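Side-chain contacts in hypothetical protein (Uncultured marine organism, PDB 2OD5), which is of unknown function but probably binds DNA or another nucleic acid through a helix-turn-helix type domain: residues A[13-18]-A[40-45]; A[33-38]-A[44-49]. All coordinates share one frame; numbering follows the deposited sequence.

Contact 1: A[13-18]-A[40-45]; sequences TVRIRE and STMRHG. With EDO (1,2-ethanediol), chain F.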
loop_
_atom_site.group_PDB
_atom_site.type_symbol
_atom_site.label_atom_id
_atom_site.label_comp_id
_atom_site.label_asym_id
_atom_site.label_seq_id
_atom_site.Cartn_x
_atom_site.Cartn_y
_atom_site.Cartn_z
ATOM N N THR A 13 9.115 7.881 -7.163
ATOM C CA THR A 13 7.801 7.783 -6.528
ATOM C C THR A 13 6.711 7.492 -7.560
ATOM O O THR A 13 5.858 6.642 -7.336
ATOM C CB THR A 13 7.468 9.043 -5.686
ATOM O OG1 THR A 13 8.374 9.106 -4.575
ATOM C CG2 THR A 13 6.053 8.990 -5.144
ATOM N N VAL A 14 6.762 8.161 -8.699
ATOM C CA VAL A 14 5.835 7.861 -9.793
ATOM C C VAL A 14 5.926 6.393 -10.273
ATOM O O VAL A 14 4.915 5.746 -10.564
ATOM C CB VAL A 14 6.103 8.781 -11.000
ATOM C CG1 VAL A 14 5.321 8.314 -12.233
ATOM C CG2 VAL A 14 5.776 10.238 -10.648
ATOM N N ARG A 15 7.149 5.898 -10.401
ATOM C CA ARG A 15 7.389 4.515 -10.797
ATOM C C ARG A 15 6.799 3.553 -9.760
ATOM O O ARG A 15 6.180 2.546 -10.103
ATOM C CB ARG A 15 8.898 4.297 -10.899
ATOM C CG ARG A 15 9.350 3.108 -11.704
ATOM C CD ARG A 15 10.822 3.290 -12.177
ATOM N NE ARG A 15 11.717 3.759 -11.103
ATOM C CZ ARG A 15 12.449 2.977 -10.306
ATOM N NH1 ARG A 15 12.413 1.653 -10.411
ATOM N NH2 ARG A 15 13.218 3.530 -9.375
ATOM N N ILE A 16 7.027 3.870 -8.496
ATOM C CA ILE A 16 6.533 3.057 -7.375
ATOM C C ILE A 16 5.004 3.013 -7.388
ATOM O O ILE A 16 4.416 1.940 -7.249
ATOM C CB ILE A 16 7.039 3.588 -6.044
ATOM C CG1 ILE A 16 8.552 3.328 -5.916
ATOM C CG2 ILE A 16 6.360 2.879 -4.877
ATOM C CD1 ILE A 16 9.169 3.796 -4.591
ATOM N N ARG A 17 4.366 4.169 -7.572
ATOM C CA ARG A 17 2.903 4.224 -7.641
ATOM C C ARG A 17 2.347 3.337 -8.723
ATOM O O ARG A 17 1.338 2.685 -8.510
ATOM C CB ARG A 17 2.385 5.628 -7.891
ATOM C CG ARG A 17 2.496 6.566 -6.734
ATOM C CD ARG A 17 1.939 7.921 -7.161
ATOM N NE ARG A 17 1.741 8.798 -6.024
ATOM C CZ ARG A 17 1.301 10.051 -6.114
ATOM N NH1 ARG A 17 1.020 10.580 -7.295
ATOM N NH2 ARG A 17 1.137 10.784 -5.017
ATOM N N GLU A 18 2.958 3.338 -9.910
ATOM C CA GLU A 18 2.460 2.522 -11.008
ATOM C C GLU A 18 2.587 1.034 -10.694
ATOM O O GLU A 18 1.703 0.245 -11.018
ATOM C CB GLU A 18 3.193 2.872 -12.312
ATOM C CG GLU A 18 2.998 4.319 -12.737
ATOM N N SER A 40 11.133 -6.371 -4.620
ATOM C CA SER A 40 11.575 -7.486 -5.447
ATOM C C SER A 40 11.805 -7.132 -6.901
ATOM O O SER A 40 12.386 -7.936 -7.626
ATOM C CB SER A 40 10.595 -8.661 -5.352
ATOM O OG SER A 40 9.472 -8.427 -6.172
ATOM N N THR A 41 11.398 -5.938 -7.334
ATOM C CA THR A 41 11.433 -5.570 -8.753
ATOM C C THR A 41 12.057 -4.213 -9.046
ATOM O O THR A 41 11.812 -3.639 -10.114
ATOM C CB THR A 41 9.996 -5.542 -9.292
ATOM O OG1 THR A 41 9.238 -4.557 -8.569
ATOM C CG2 THR A 41 9.340 -6.921 -9.086
HETATM N N MSE A 42 12.830 -3.685 -8.101
HETATM C CA MSE A 42 13.486 -2.391 -8.207
HETATM C C MSE A 42 14.891 -2.613 -7.667
HETATM O O MSE A 42 15.091 -3.503 -6.822
HETATM C CB MSE A 42 12.790 -1.373 -7.300
HETATM C CG MSE A 42 11.436 -1.039 -7.734
HETATM SE SE MSE A 42 10.798 0.380 -6.671
HETATM C CE MSE A 42 10.532 -0.521 -5.000
ATOM N N ARG A 43 15.850 -1.831 -8.136
ATOM C CA ARG A 43 17.240 -1.968 -7.659
ATOM C C ARG A 43 17.377 -1.639 -6.165
ATOM O O ARG A 43 18.007 -2.385 -5.424
ATOM C CB ARG A 43 18.182 -1.075 -8.463
ATOM C CG ARG A 43 19.601 -1.152 -8.037
ATOM C CD ARG A 43 20.147 -2.577 -7.987
ATOM N NE ARG A 43 21.561 -2.640 -7.629
ATOM C CZ ARG A 43 22.003 -2.746 -6.371
ATOM N NH1 ARG A 43 21.155 -2.814 -5.375
ATOM N NH2 ARG A 43 23.298 -2.794 -6.112
ATOM N N HIS A 44 16.805 -0.517 -5.738
ATOM C CA HIS A 44 17.001 -0.020 -4.365
ATOM C C HIS A 44 15.740 -0.088 -3.537
ATOM O O HIS A 44 15.808 -0.396 -2.348
ATOM C CB HIS A 44 17.559 1.389 -4.380
ATOM C CG HIS A 44 18.916 1.466 -5.004
ATOM N ND1 HIS A 44 20.007 0.823 -4.465
ATOM C CD2 HIS A 44 19.334 2.001 -6.178
ATOM C CE1 HIS A 44 21.062 1.036 -5.236
ATOM N NE2 HIS A 44 20.674 1.733 -6.291
ATOM N N GLY A 45 14.596 0.174 -4.168
ATOM C CA GLY A 45 13.316 -0.009 -3.538
ATOM C C GLY A 45 13.067 1.030 -2.461
ATOM O O GLY A 45 13.596 2.148 -2.526
HETATM C C1 EDO F . 14.383 6.841 -10.303
HETATM O O1 EDO F . 14.108 8.221 -10.572
HETATM C C2 EDO F . 13.951 6.010 -11.505
HETATM O O2 EDO F . 12.540 6.128 -11.724
HETATM O O HOH W 1 15.215 -0.070 -10.531
#
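Selenomethionine Met42 lies against Ile16 and Arg15, consecutive residues of helix 9-23, Arg15 exposed and Ile16 buried. Its SE sits 3.8 Å from Ile16 CG1; the two side chains cross at about a right angle, and the nearest approach is selenium to methylene. The Arg15 contact is different: the two chains slide past each other in opposite directions, with Met42 CG 3.9 Å from Arg15 NH1 and oblique to the guanidinium plane. Torsions explain both approaches. In Met42, CG beside the backbone N (chi1 -68°) and an extended chi2 carry SE to Ile16, and the bend at chi3 only turns CE. Arg15 starts out with CG opposite its backbone N (chi1 -161°), and the later bend at chi3 swings the guanidinium alongside Met42 CG.

No hydrogen bond passes directly between the two segments. Instead the guanidinium is held from outside: NE donates to O2 of a 1,2-ethanediol at 2.6 Å, a bent bond (138°) made at the edge of the group and near its plane. That diol, probably from the crystallisation liquor, also bonds Glu7 N and Thr8 O. On the loop side a water accepts from Arg43 N at 3.0 Å and, weakly, from Arg15 NH1 at 3.3 Å.

Further out, two lysines of the same helix tie down the loop backbone: Lys19 NZ bonds Thr41 O and Lys12 NZ bonds Gly45 O. The Lys19 side chain also touches Met42. Thr41 OG1 bonds Ile38 O and Ser40 OG bonds His37 O, tying the loop back to helix 31-39, while Gly45 turns the chain with a positive phi. What results is the turn between the second and third helices, packed onto the first, consistent with a winged-helix domain.

Contact 2: A[33-38]-A[44-49]; sequences EILEHI and HGTTSQ
Leu35 lays both its methyls on one and the same face of the flat Thr47-Ser48 peptide. CD1 stands almost directly over the carbonyl carbon, 3.8 Å from Thr47 C, while CD2 lies further along that face, 3.9 Å from Ser48 N and equally near Ser48 CB. CD1 also makes the closest approach, 3.6 Å to Thr46 CG2, where the two side chains cross obliquely. Thr46 offers that methyl because its OG1 is the branch opposite the backbone N (chi1 -168°), leaving CG2 between N and the carbonyl carbon. Ile38 CG2 reaches the same methyl more loosely, a contact less certain because Ile38 has two conformers.

With an alanine in place of Leu35, both methyls would be gone, and Thr46 CG2 and the start of helix 48-57 would probably lose much of their apolar cover, leaving a gap over the Thr47-Ser48 peptide. Leu35 also touches Leu51, one turn further along that helix. Asn39 OD1 takes the hydrogen bond of Thr46 N. Thr47 stands at the N-cap: its side chain caps a backbone N just past the segment, and OG1 also bonds Gln50 OE1. Helix 31-39, the turn and helix 48-57 make a helix-turn-helix; in relatives its second helix reads DNA, and 48-57 probably does the same here.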
loop_
_atom_site.group_PDB
_atom_site.type_symbol
_atom_site.label_atom_id
_atom_site.label_comp_id
_atom_site.label_asym_id
_atom_site.label_seq_id
_atom_site.Cartn_x
_atom_site.Cartn_y
_atom_site.Cartn_z
ATOM N N GLU A 33 3.077 -7.218 2.068
ATOM C CA GLU A 33 3.032 -7.819 0.750
ATOM C C GLU A 33 3.407 -6.806 -0.342
ATOM O O GLU A 33 4.129 -7.130 -1.294
ATOM C CB GLU A 33 1.636 -8.353 0.460
ATOM C CG GLU A 33 1.155 -9.454 1.356
ATOM C CD GLU A 33 -0.266 -9.859 0.954
ATOM O OE1 GLU A 33 -1.241 -9.080 1.243
ATOM O OE2 GLU A 33 -0.393 -10.915 0.290
ATOM N N ILE A 34 2.923 -5.574 -0.220
ATOM C CA ILE A 34 3.214 -4.533 -1.190
ATOM C C ILE A 34 4.703 -4.210 -1.183
ATOM O O ILE A 34 5.348 -4.179 -2.236
ATOM C CB ILE A 34 2.374 -3.245 -0.947
ATOM C CG1 ILE A 34 0.861 -3.551 -1.061
ATOM C CG2 ILE A 34 2.738 -2.161 -1.970
ATOM C CD1 ILE A 34 -0.029 -2.420 -0.543
ATOM N N LEU A 35 5.257 -4.061 0.005
ATOM C CA LEU A 35 6.686 -3.780 0.147
ATOM C C LEU A 35 7.508 -4.903 -0.451
ATOM O O LEU A 35 8.473 -4.648 -1.168
ATOM C CB LEU A 35 7.063 -3.622 1.626
ATOM C CG LEU A 35 8.507 -3.123 1.867
ATOM C CD1 LEU A 35 8.711 -1.704 1.300
ATOM C CD2 LEU A 35 8.816 -3.168 3.355
ATOM N N GLU A 36 7.161 -6.152 -0.158
ATOM C CA GLU A 36 7.938 -7.254 -0.691
ATOM C C GLU A 36 7.887 -7.261 -2.226
ATOM O O GLU A 36 8.899 -7.467 -2.892
ATOM C CB GLU A 36 7.487 -8.603 -0.107
ATOM C CG GLU A 36 8.358 -9.772 -0.609
ATOM C CD GLU A 36 8.052 -11.139 0.030
ATOM O OE1 GLU A 36 7.033 -11.267 0.734
ATOM O OE2 GLU A 36 8.831 -12.084 -0.232
ATOM N N HIS A 37 6.718 -6.995 -2.792
ATOM C CA HIS A 37 6.563 -6.961 -4.241
ATOM C C HIS A 37 7.395 -5.874 -4.864
ATOM O O HIS A 37 8.141 -6.112 -5.809
ATOM C CB HIS A 37 5.088 -6.735 -4.610
ATOM C CG HIS A 37 4.890 -6.619 -6.076
ATOM N ND1 HIS A 37 5.050 -7.698 -6.913
ATOM C CD2 HIS A 37 4.662 -5.544 -6.868
ATOM C CE1 HIS A 37 4.863 -7.301 -8.163
ATOM N NE2 HIS A 37 4.647 -5.995 -8.167
ATOM N N ILE A 38 7.241 -4.651 -4.374
ATOM C CA ILE A 38 7.978 -3.474 -4.851
ATOM C C ILE A 38 9.489 -3.691 -4.786
ATOM O O ILE A 38 10.241 -3.494 -5.743
ATOM C CB ILE A 38 7.603 -2.249 -3.959
ATOM C CG1 ILE A 38 6.180 -1.767 -4.262
ATOM C CG2 ILE A 38 8.510 -1.096 -4.175
ATOM C CD1 ILE A 38 5.976 -1.347 -5.706
ATOM N N HIS A 44 16.805 -0.517 -5.738
ATOM C CA HIS A 44 17.001 -0.020 -4.365
ATOM C C HIS A 44 15.740 -0.088 -3.537
ATOM O O HIS A 44 15.808 -0.396 -2.348
ATOM C CB HIS A 44 17.559 1.389 -4.380
ATOM C CG HIS A 44 18.916 1.466 -5.004
ATOM N ND1 HIS A 44 20.007 0.823 -4.465
ATOM C CD2 HIS A 44 19.334 2.001 -6.178
ATOM C CE1 HIS A 44 21.062 1.036 -5.236
ATOM N NE2 HIS A 44 20.674 1.733 -6.291
ATOM N N GLY A 45 14.596 0.174 -4.168
ATOM C CA GLY A 45 13.316 -0.009 -3.538
ATOM C C GLY A 45 13.067 1.030 -2.461
ATOM O O GLY A 45 13.596 2.148 -2.526
ATOM N N THR A 46 12.293 0.639 -1.450
ATOM C CA THR A 46 11.860 1.576 -0.424
ATOM C C THR A 46 11.803 0.910 0.949
ATOM O O THR A 46 12.239 -0.245 1.116
ATOM C CB THR A 46 10.489 2.195 -0.851
ATOM O OG1 THR A 46 10.163 3.321 -0.030
ATOM C CG2 THR A 46 9.377 1.159 -0.840
ATOM N N THR A 47 11.325 1.657 1.934
ATOM C CA THR A 47 11.201 1.181 3.303
ATOM C C THR A 47 9.735 1.126 3.669
ATOM O O THR A 47 8.899 1.747 2.997
ATOM C CB THR A 47 11.889 2.137 4.287
ATOM O OG1 THR A 47 11.249 3.412 4.265
ATOM C CG2 THR A 47 13.380 2.321 3.959
ATOM N N SER A 48 9.401 0.419 4.747
ATOM C CA SER A 48 7.978 0.324 5.109
ATOM C C SER A 48 7.464 1.703 5.506
ATOM O O SER A 48 6.310 2.050 5.201
ATOM C CB SER A 48 7.766 -0.699 6.231
ATOM O OG SER A 48 8.634 -0.418 7.304
ATOM N N GLN A 49 8.304 2.532 6.122
ATOM C CA GLN A 49 7.874 3.881 6.518
ATOM C C GLN A 49 7.576 4.747 5.296
ATOM O O GLN A 49 6.522 5.377 5.198
ATOM C CB GLN A 49 8.936 4.563 7.386
ATOM C CG GLN A 49 8.512 5.927 7.919
ATOM C CD GLN A 49 9.450 6.456 8.986
ATOM O OE1 GLN A 49 10.663 6.266 8.916
ATOM N NE2 GLN A 49 8.888 7.134 9.978
#

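In the fold
From the N terminus, helix 9-23 supplies the first half of contact 1, strand 29-30 follows, and helix 31-39 supplies the first half of contact 2. The chain then turns back: 40-45 closes the longer loop of contact 1, and 44-49 closes the short one of contact 2. Since 33-38 falls within the span of contact 1 and its partner runs beyond it, the two closures cross, sharing His44 and Gly45. Their centres are about 8 Å apart, and they meet where Ile16 CD1 packs 4.3 Å from Thr46 CB. Together they join three helices, with the turn between them, ahead of the hairpin 61-71 and 75-84 that would form the wing.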